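PDB 3DNM: Esterase/lipase from Uncultured bacterium, which probably hydrolyses carboxylic esters as a member of the hormone-sensitive lipase group of alpha/beta hydrolases. Local coordinates for residues P67-V72 against L120-S125; A143-C148 against G174-A179; L258-S263 against E286-P291. One frame throughout, in Å; residues are numbered along the deposited sequence.

Contact 1: residues P67-V72 against L120-S125; sequences PRAEGV and LAKQSS. With SO4 (sulfate ion), chain F.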
loop_
_atom_site.group_PDB
_atom_site.type_symbol
_atom_site.label_atom_id
_atom_site.label_comp_id
_atom_site.label_asym_id
_atom_site.label_seq_id
_atom_site.Cartn_x
_atom_site.Cartn_y
_atom_site.Cartn_z
ATOM N N PRO A 67 2.635 -17.785 -2.718
ATOM C CA PRO A 67 3.353 -17.861 -3.993
ATOM C C PRO A 67 3.932 -16.564 -4.563
ATOM O O PRO A 67 3.257 -15.541 -4.623
ATOM C CB PRO A 67 2.310 -18.470 -4.916
ATOM C CG PRO A 67 1.046 -17.843 -4.412
ATOM C CD PRO A 67 1.193 -18.012 -2.923
ATOM N N ARG A 68 5.188 -16.632 -4.998
ATOM C CA ARG A 68 5.875 -15.493 -5.589
ATOM C C ARG A 68 5.907 -15.668 -7.100
ATOM O O ARG A 68 6.207 -16.750 -7.590
ATOM C CB ARG A 68 7.291 -15.411 -5.039
ATOM C CG ARG A 68 7.310 -15.220 -3.546
ATOM C CD ARG A 68 8.696 -15.322 -2.957
ATOM N NE ARG A 68 8.671 -15.018 -1.530
ATOM C CZ ARG A 68 9.612 -15.383 -0.665
ATOM N NH1 ARG A 68 10.668 -16.077 -1.076
ATOM N NH2 ARG A 68 9.495 -15.046 0.615
ATOM N N ALA A 69 5.591 -14.613 -7.844
ATOM C CA ALA A 69 5.591 -14.704 -9.298
ATOM C C ALA A 69 6.867 -15.386 -9.755
ATOM O O ALA A 69 7.924 -15.215 -9.153
ATOM C CB ALA A 69 5.477 -13.316 -9.926
ATOM N N GLU A 70 6.757 -16.172 -10.816
ATOM C CA GLU A 70 7.899 -16.888 -11.343
ATOM C C GLU A 70 8.735 -15.990 -12.236
ATOM O O GLU A 70 8.196 -15.192 -12.999
ATOM C CB GLU A 70 7.425 -18.096 -12.141
ATOM C CG GLU A 70 8.546 -18.932 -12.729
ATOM C CD GLU A 70 8.024 -20.066 -13.595
ATOM O OE1 GLU A 70 8.843 -20.896 -14.058
ATOM O OE2 GLU A 70 6.792 -20.125 -13.812
ATOM N N GLY A 71 10.054 -16.125 -12.123
ATOM C CA GLY A 71 10.962 -15.346 -12.941
ATOM C C GLY A 71 11.251 -13.963 -12.411
ATOM O O GLY A 71 11.780 -13.107 -13.126
ATOM N N VAL A 72 10.913 -13.726 -11.154
ATOM C CA VAL A 72 11.155 -12.412 -10.585
ATOM C C VAL A 72 12.323 -12.477 -9.619
ATOM O O VAL A 72 12.169 -12.851 -8.460
ATOM C CB VAL A 72 9.900 -11.878 -9.868
ATOM C CG1 VAL A 72 10.088 -10.415 -9.511
ATOM C CG2 VAL A 72 8.689 -12.051 -10.758
ATOM N N LEU A 120 3.197 -7.664 -9.360
ATOM C CA LEU A 120 3.152 -6.333 -9.925
ATOM C C LEU A 120 4.328 -6.124 -10.853
ATOM O O LEU A 120 4.168 -5.696 -11.997
ATOM C CB LEU A 120 3.166 -5.279 -8.820
ATOM C CG LEU A 120 1.841 -5.052 -8.090
ATOM C CD1 LEU A 120 1.979 -3.869 -7.144
ATOM C CD2 LEU A 120 0.738 -4.791 -9.110
ATOM N N ALA A 121 5.514 -6.453 -10.356
ATOM C CA ALA A 121 6.745 -6.305 -11.123
ATOM C C ALA A 121 6.734 -7.114 -12.415
ATOM O O ALA A 121 7.267 -6.674 -13.431
ATOM C CB ALA A 121 7.936 -6.705 -10.267
ATOM N N LYS A 122 6.123 -8.289 -12.395
ATOM C CA LYS A 122 6.096 -9.096 -13.600
ATOM C C LYS A 122 5.042 -8.693 -14.632
ATOM O O LYS A 122 5.369 -8.527 -15.803
ATOM C CB LYS A 122 5.912 -10.562 -13.248
ATOM C CG LYS A 122 5.847 -11.456 -14.449
ATOM C CD LYS A 122 5.798 -12.892 -14.012
ATOM C CE LYS A 122 5.697 -13.826 -15.188
ATOM N NZ LYS A 122 5.809 -15.232 -14.738
ATOM N N GLN A 123 3.792 -8.527 -14.203
ATOM C CA GLN A 123 2.709 -8.180 -15.120
ATOM C C GLN A 123 2.823 -6.764 -15.687
ATOM O O GLN A 123 1.904 -6.255 -16.342
ATOM C CB GLN A 123 1.354 -8.364 -14.425
ATOM C CG GLN A 123 1.240 -9.685 -13.672
ATOM C CD GLN A 123 -0.184 -10.040 -13.255
ATOM O OE1 GLN A 123 -0.394 -10.896 -12.388
ATOM N NE2 GLN A 123 -1.168 -9.396 -13.878
ATOM N N SER A 124 3.955 -6.122 -15.447
ATOM C CA SER A 124 4.149 -4.777 -15.959
ATOM C C SER A 124 5.555 -4.585 -16.536
ATOM O O SER A 124 5.897 -3.495 -16.997
ATOM C CB SER A 124 3.883 -3.755 -14.846
ATOM O OG SER A 124 4.783 -3.934 -13.768
ATOM N N SER A 125 6.352 -5.654 -16.523
ATOM C CA SER A 125 7.722 -5.616 -17.033
ATOM C C SER A 125 8.411 -4.362 -16.553
ATOM O O SER A 125 8.815 -3.511 -17.345
ATOM C CB SER A 125 7.748 -5.659 -18.564
ATOM O OG SER A 125 7.558 -6.984 -19.038
HETATM S S SO4 F . 3.129 -16.832 -11.826
HETATM O O1 SO4 F . 1.653 -16.759 -11.774
HETATM O O2 SO4 F . 3.649 -15.685 -12.602
HETATM O O3 SO4 F . 3.676 -16.805 -10.455
HETATM O O4 SO4 F . 3.540 -18.095 -12.465
#

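Contact 2: residues A143-C148 against G174-A179; sequences AAVDDC and GGLTTA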
loop_
_atom_site.group_PDB
_atom_site.type_symbol
_atom_site.label_atom_id
_atom_site.label_comp_id
_atom_site.label_asym_id
_atom_site.label_seq_id
_atom_site.Cartn_x
_atom_site.Cartn_y
_atom_site.Cartn_z
ATOM N N ALA A 143 9.511 9.426 10.510
ATOM C CA ALA A 143 10.518 8.458 10.088
ATOM C C ALA A 143 10.228 7.787 8.744
ATOM O O ALA A 143 10.992 7.932 7.793
ATOM C CB ALA A 143 10.686 7.401 11.154
ATOM N N ALA A 144 9.130 7.044 8.675
ATOM C CA ALA A 144 8.756 6.341 7.450
ATOM C C ALA A 144 8.652 7.280 6.249
ATOM O O ALA A 144 9.304 7.071 5.225
ATOM C CB ALA A 144 7.429 5.604 7.655
ATOM N N VAL A 145 7.817 8.306 6.379
ATOM C CA VAL A 145 7.631 9.281 5.316
ATOM C C VAL A 145 9.003 9.710 4.806
ATOM O O VAL A 145 9.260 9.708 3.602
ATOM C CB VAL A 145 6.858 10.514 5.833
ATOM C CG1 VAL A 145 6.718 11.546 4.741
ATOM C CG2 VAL A 145 5.490 10.092 6.313
ATOM N N ASP A 146 9.889 10.053 5.734
ATOM C CA ASP A 146 11.235 10.480 5.382
ATOM C C ASP A 146 11.968 9.511 4.467
ATOM O O ASP A 146 12.556 9.933 3.468
ATOM C CB ASP A 146 12.063 10.708 6.640
ATOM C CG ASP A 146 12.029 12.148 7.103
ATOM O OD1 ASP A 146 12.680 12.461 8.128
ATOM O OD2 ASP A 146 11.355 12.966 6.433
ATOM N N ASP A 147 11.945 8.224 4.811
ATOM C CA ASP A 147 12.620 7.207 4.008
ATOM C C ASP A 147 12.035 7.116 2.606
ATOM O O ASP A 147 12.766 6.947 1.620
ATOM C CB ASP A 147 12.525 5.832 4.676
ATOM C CG ASP A 147 13.304 5.758 5.972
ATOM O OD1 ASP A 147 14.254 6.555 6.141
ATOM O OD2 ASP A 147 12.976 4.891 6.812
ATOM N N CYS A 148 10.712 7.221 2.524
ATOM C CA CYS A 148 10.025 7.159 1.243
ATOM C C CYS A 148 10.505 8.284 0.325
ATOM O O CYS A 148 10.634 8.094 -0.887
ATOM C CB CYS A 148 8.507 7.255 1.445
ATOM S SG CYS A 148 7.727 5.801 2.199
ATOM N N GLY A 174 -0.228 2.710 1.317
ATOM C CA GLY A 174 -0.969 3.535 0.383
ATOM C C GLY A 174 -0.965 4.985 0.854
ATOM O O GLY A 174 -0.990 5.919 0.046
ATOM N N GLY A 175 -0.930 5.177 2.170
ATOM C CA GLY A 175 -0.913 6.519 2.724
ATOM C C GLY A 175 0.435 7.179 2.527
ATOM O O GLY A 175 0.544 8.401 2.429
ATOM N N LEU A 176 1.480 6.364 2.463
ATOM C CA LEU A 176 2.819 6.894 2.267
ATOM C C LEU A 176 3.070 7.240 0.807
ATOM O O LEU A 176 3.857 8.134 0.515
ATOM C CB LEU A 176 3.870 5.894 2.757
ATOM C CG LEU A 176 3.914 5.628 4.267
ATOM C CD1 LEU A 176 4.907 4.520 4.560
ATOM C CD2 LEU A 176 4.306 6.897 5.005
ATOM N N THR A 177 2.406 6.553 -0.120
ATOM C CA THR A 177 2.629 6.873 -1.529
ATOM C C THR A 177 2.173 8.302 -1.830
ATOM O O THR A 177 2.710 8.958 -2.722
ATOM C CB THR A 177 1.942 5.852 -2.480
ATOM O OG1 THR A 177 1.173 6.544 -3.472
ATOM C CG2 THR A 177 1.082 4.900 -1.703
ATOM N N THR A 178 1.193 8.782 -1.068
ATOM C CA THR A 178 0.703 10.154 -1.210
ATOM C C THR A 178 1.552 11.047 -0.300
ATOM O O THR A 178 2.145 12.037 -0.747
ATOM C CB THR A 178 -0.752 10.284 -0.749
ATOM O OG1 THR A 178 -1.576 9.452 -1.563
ATOM C CG2 THR A 178 -1.229 11.727 -0.857
ATOM N N ALA A 179 1.600 10.670 0.978
ATOM C CA ALA A 179 2.344 11.403 1.995
ATOM C C ALA A 179 3.723 11.800 1.503
ATOM O O ALA A 179 4.076 12.979 1.509
ATOM C CB ALA A 179 2.461 10.563 3.255
#

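Contact 3: residues L258-S263 against E286-P291; sequences LIHVGS and ELKIWP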
loop_
_atom_site.group_PDB
_atom_site.type_symbol
_atom_site.label_atom_id
_atom_site.label_comp_id
_atom_site.label_asym_id
_atom_site.label_seq_id
_atom_site.Cartn_x
_atom_site.Cartn_y
_atom_site.Cartn_z
ATOM N N LEU A 258 -4.516 6.088 -9.209
ATOM C CA LEU A 258 -5.466 4.992 -9.396
ATOM C C LEU A 258 -5.694 4.378 -8.022
ATOM O O LEU A 258 -4.740 4.166 -7.276
ATOM C CB LEU A 258 -4.888 3.930 -10.339
ATOM C CG LEU A 258 -5.749 2.675 -10.515
ATOM C CD1 LEU A 258 -6.990 2.999 -11.327
ATOM C CD2 LEU A 258 -4.938 1.615 -11.223
ATOM N N ILE A 259 -6.945 4.099 -7.683
ATOM C CA ILE A 259 -7.246 3.523 -6.373
ATOM C C ILE A 259 -8.174 2.317 -6.467
ATOM O O ILE A 259 -9.245 2.394 -7.073
ATOM C CB ILE A 259 -7.962 4.541 -5.426
ATOM C CG1 ILE A 259 -7.219 5.866 -5.378
ATOM C CG2 ILE A 259 -8.020 3.984 -4.015
ATOM C CD1 ILE A 259 -7.952 6.911 -4.559
ATOM N N HIS A 260 -7.764 1.206 -5.876
ATOM C CA HIS A 260 -8.626 0.034 -5.860
ATOM C C HIS A 260 -8.918 -0.233 -4.387
ATOM O O HIS A 260 -8.064 -0.005 -3.524
ATOM C CB HIS A 260 -7.955 -1.192 -6.497
ATOM C CG HIS A 260 -7.927 -1.165 -7.994
ATOM N ND1 HIS A 260 -7.611 -2.272 -8.750
ATOM C CD2 HIS A 260 -8.139 -0.158 -8.873
ATOM C CE1 HIS A 260 -7.626 -1.949 -10.029
ATOM N NE2 HIS A 260 -7.943 -0.671 -10.132
ATOM N N VAL A 261 -10.124 -0.705 -4.103
ATOM C CA VAL A 261 -10.517 -0.977 -2.734
ATOM C C VAL A 261 -11.627 -2.017 -2.717
ATOM O O VAL A 261 -12.438 -2.087 -3.636
ATOM C CB VAL A 261 -11.005 0.335 -2.042
ATOM C CG1 VAL A 261 -12.122 0.947 -2.851
ATOM C CG2 VAL A 261 -11.454 0.067 -0.609
ATOM N N GLY A 262 -11.653 -2.829 -1.666
ATOM C CA GLY A 262 -12.687 -3.839 -1.542
ATOM C C GLY A 262 -13.918 -3.246 -0.895
ATOM O O GLY A 262 -13.856 -2.162 -0.332
ATOM N N SER A 263 -15.040 -3.943 -0.979
ATOM C CA SER A 263 -16.269 -3.451 -0.384
ATOM C C SER A 263 -16.289 -3.742 1.113
ATOM O O SER A 263 -16.820 -2.960 1.893
ATOM C CB SER A 263 -17.476 -4.131 -1.022
ATOM O OG SER A 263 -17.456 -5.526 -0.738
ATOM N N GLU A 286 -8.944 7.771 -10.304
ATOM C CA GLU A 286 -9.751 6.657 -10.787
ATOM C C GLU A 286 -9.919 5.688 -9.629
ATOM O O GLU A 286 -8.946 5.170 -9.082
ATOM C CB GLU A 286 -9.094 5.991 -12.008
ATOM C CG GLU A 286 -9.295 6.811 -13.277
ATOM C CD GLU A 286 -8.299 6.512 -14.383
ATOM O OE1 GLU A 286 -7.091 6.802 -14.198
ATOM O OE2 GLU A 286 -8.732 6.002 -15.442
ATOM N N LEU A 287 -11.168 5.474 -9.242
ATOM C CA LEU A 287 -11.495 4.613 -8.112
ATOM C C LEU A 287 -12.291 3.411 -8.559
ATOM O O LEU A 287 -13.198 3.528 -9.368
ATOM C CB LEU A 287 -12.348 5.385 -7.094
ATOM C CG LEU A 287 -12.261 5.181 -5.572
ATOM C CD1 LEU A 287 -13.563 5.682 -4.983
ATOM C CD2 LEU A 287 -12.041 3.735 -5.174
ATOM N N LYS A 288 -11.950 2.247 -8.037
ATOM C CA LYS A 288 -12.716 1.063 -8.366
ATOM C C LYS A 288 -12.981 0.348 -7.054
ATOM O O LYS A 288 -12.048 0.063 -6.294
ATOM C CB LYS A 288 -11.961 0.141 -9.328
ATOM C CG LYS A 288 -12.905 -0.749 -10.104
ATOM C CD LYS A 288 -12.181 -1.831 -10.864
ATOM C CE LYS A 288 -13.101 -2.495 -11.876
ATOM N NZ LYS A 288 -12.458 -3.690 -12.444
ATOM N N ILE A 289 -14.254 0.078 -6.785
ATOM C CA ILE A 289 -14.647 -0.593 -5.556
ATOM C C ILE A 289 -15.091 -2.009 -5.919
ATOM O O ILE A 289 -16.108 -2.207 -6.585
ATOM C CB ILE A 289 -15.759 0.227 -4.878
ATOM C CG1 ILE A 289 -15.219 1.634 -4.594
ATOM C CG2 ILE A 289 -16.198 -0.419 -3.589
ATOM C CD1 ILE A 289 -16.278 2.655 -4.327
ATOM N N TRP A 290 -14.310 -2.997 -5.485
ATOM C CA TRP A 290 -14.574 -4.394 -5.823
ATOM C C TRP A 290 -15.486 -5.135 -4.869
ATOM O O TRP A 290 -15.151 -5.342 -3.705
ATOM C CB TRP A 290 -13.249 -5.158 -5.946
ATOM C CG TRP A 290 -12.262 -4.543 -6.908
ATOM C CD1 TRP A 290 -11.611 -3.355 -6.764
ATOM C CD2 TRP A 290 -11.825 -5.088 -8.160
ATOM N NE1 TRP A 290 -10.798 -3.121 -7.844
ATOM C CE2 TRP A 290 -10.910 -4.170 -8.719
ATOM C CE3 TRP A 290 -12.122 -6.263 -8.867
ATOM C CZ2 TRP A 290 -10.286 -4.388 -9.948
ATOM C CZ3 TRP A 290 -11.509 -6.478 -10.082
ATOM C CH2 TRP A 290 -10.598 -5.543 -10.614
ATOM N N PRO A 291 -16.647 -5.575 -5.359
ATOM C CA PRO A 291 -17.609 -6.302 -4.532
ATOM C C PRO A 291 -17.006 -7.491 -3.782
ATOM O O PRO A 291 -16.068 -8.126 -4.252
ATOM C CB PRO A 291 -18.671 -6.727 -5.542
ATOM C CG PRO A 291 -18.667 -5.604 -6.528
ATOM C CD PRO A 291 -17.177 -5.360 -6.716
#

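Contact 1: residues P67-V72 against L120-S125
A type II beta turn from Ala69 to Val72 and the lysine ending helix 114-122 hold a small anion site, with Glu70 and Lys122 meeting over a bound sulfate that probably came from the crystallisation liquor. Lys122 NZ donates to Glu70 O at 3.0 Å, arriving 26° out of the carbonyl plane, and its second bond runs to sulfate O2, with NZ and O2 3.1 Å apart. The anion is also met from the turn, where Glu70 N makes a weak bond to sulfate O3 at 3.2 Å. The lysine spans the gap because its chain is extended throughout and leaves the backbone with CG opposite the amide nitrogen (chi1 179°). Its methylenes pack along the way: CD of Lys122 passes 4.1 Å from CB of Ala69, while CB of Lys122 meets CG2 of Val72 at 4.0 Å. Nearby Glu70 OE2 lies 5.1 Å from Lys122 NZ, too far for a salt bridge but close enough that the opposite charges may attract. In the fold, this surface contact holds the loop before strand 73-79 beside helix 114-122, whose Thr118 hydroxyl bonds Ala69 N; Ala121 continues inward onto Leu128 of strand 127-131.

Contact 2: residues A143-C148 against G174-A179
The amide of Ala179 donates to Gly175 O at 2.9 Å (N to O), an ordinary helical bond in the turn of helix 172-187 that carries Leu176 and Ala179 toward Val145. No hydrogen bond crosses between segments 143-148 and 174-179, so side-chain shape does the work. Leu176 is the central residue. Its CG stands opposite its own carbonyl carbon (chi1 -67°), and the two methyl branches part over the surface of helix 143-159. Branch CD1 of Leu176 goes to Ala144 and Cys148, lying 4.1 Å from Ala144 CB and 3.9 Å from Cys148 SG. The sulfur also touches the root of the same side chain, with Cys148 SG 3.9 Å from Leu176 CB. Branch CD2 of Leu176 turns to the other side and meets CG2 of Val145 at 3.6 Å. The same CG2 of Val145 reaches 4.3 Å from Ala179 CB, so one valine methyl serves two residues spaced a turn apart on the partner helix. Over these short segments the axes approach to 9.4 Å with a signed crossing angle of -61°, and within them the contact centres on Leu176. Phe100 of strand 96-100 touches both Cys148 and Leu176, while Tyr105 and Tyr133 from loops add aromatic cover to the leucine. Helix 172-187 follows the probable nucleophile elbow of the alpha/beta hydrolase fold, and Leu176 lies near that turn without touching it. Asp147, on helix 143-159, makes a salt bridge to Arg134 rather than facing this contact. Across these two segments the contact is therefore apolar and buried, made by methyl and sulfur packing without a directional bond to fix the angle.

Contact 3: residues L258-S263 against E286-P291
Trp290 reaches across to Val261 and His260 from the neighbouring parallel strand, and its path can be followed atom by atom. Its CB lies 3.9 Å from Val261 O. With CG beside its own backbone nitrogen (chi1 -54°), the indole turns toward His260 of the neighbouring strand, and CD1 of Trp290 passes 3.5 Å from Val261 O, which sits at the ring edge. Farther out, NE1 of Trp290 comes over one face of the His260 imidazole, 3.5 Å from CG of that histidine. At the six-membered ring, CZ2 of Trp290 meets CE1 of His260 at 3.6 Å. The planes of the imidazole and the pyrrole ring are inclined at 50°, an oblique pairing. Histidine ND1 is hydrogen-bonded to Ser310 OG of helix 305-321, and Lys288, whose CD lies over one indole face, toward its rim, ends in a salt bridge to Glu313 of that helix. On the other face of the sheet Val261 CG1 touches Leu287 CD2 and Ile289 CG1, each at 3.6 Å. Backbone bonds alternate between the strands, the Trp290 N to Val261 O bond measuring 2.8 Å. Gly262 N bonds Glu265, probably the acid of a Ser-His-Glu triad. The two parallel strands of this beta-alpha-beta unit therefore have two chemistries: an aliphatic face partly covered by helix 268-280, and a mixed face of aromatic, charged and leucine side chains packed on helix 305-321.

In the fold
Read from the N terminus, the three contacts follow in series, none nested in or crossing another. Contact 1 closes a loop of 47 residues that holds strands 73-79, 82-88 and 96-100, tying the lead into the sheet to the end of helix 114-122. Contact 2 closes the next, through strand 165-170, and joins two successive helices. Contact 3 closes the last, around helix 268-280, and attaches edge strand 285-290 to its neighbour. The centres of contacts 1 and 2 are about 24 Å apart, and contacts 2 and 3 lie on opposite sides of the chain's centre. The three contacts thus lie separately at the periphery, in the helical layer and at the sheet edge, without touching one another.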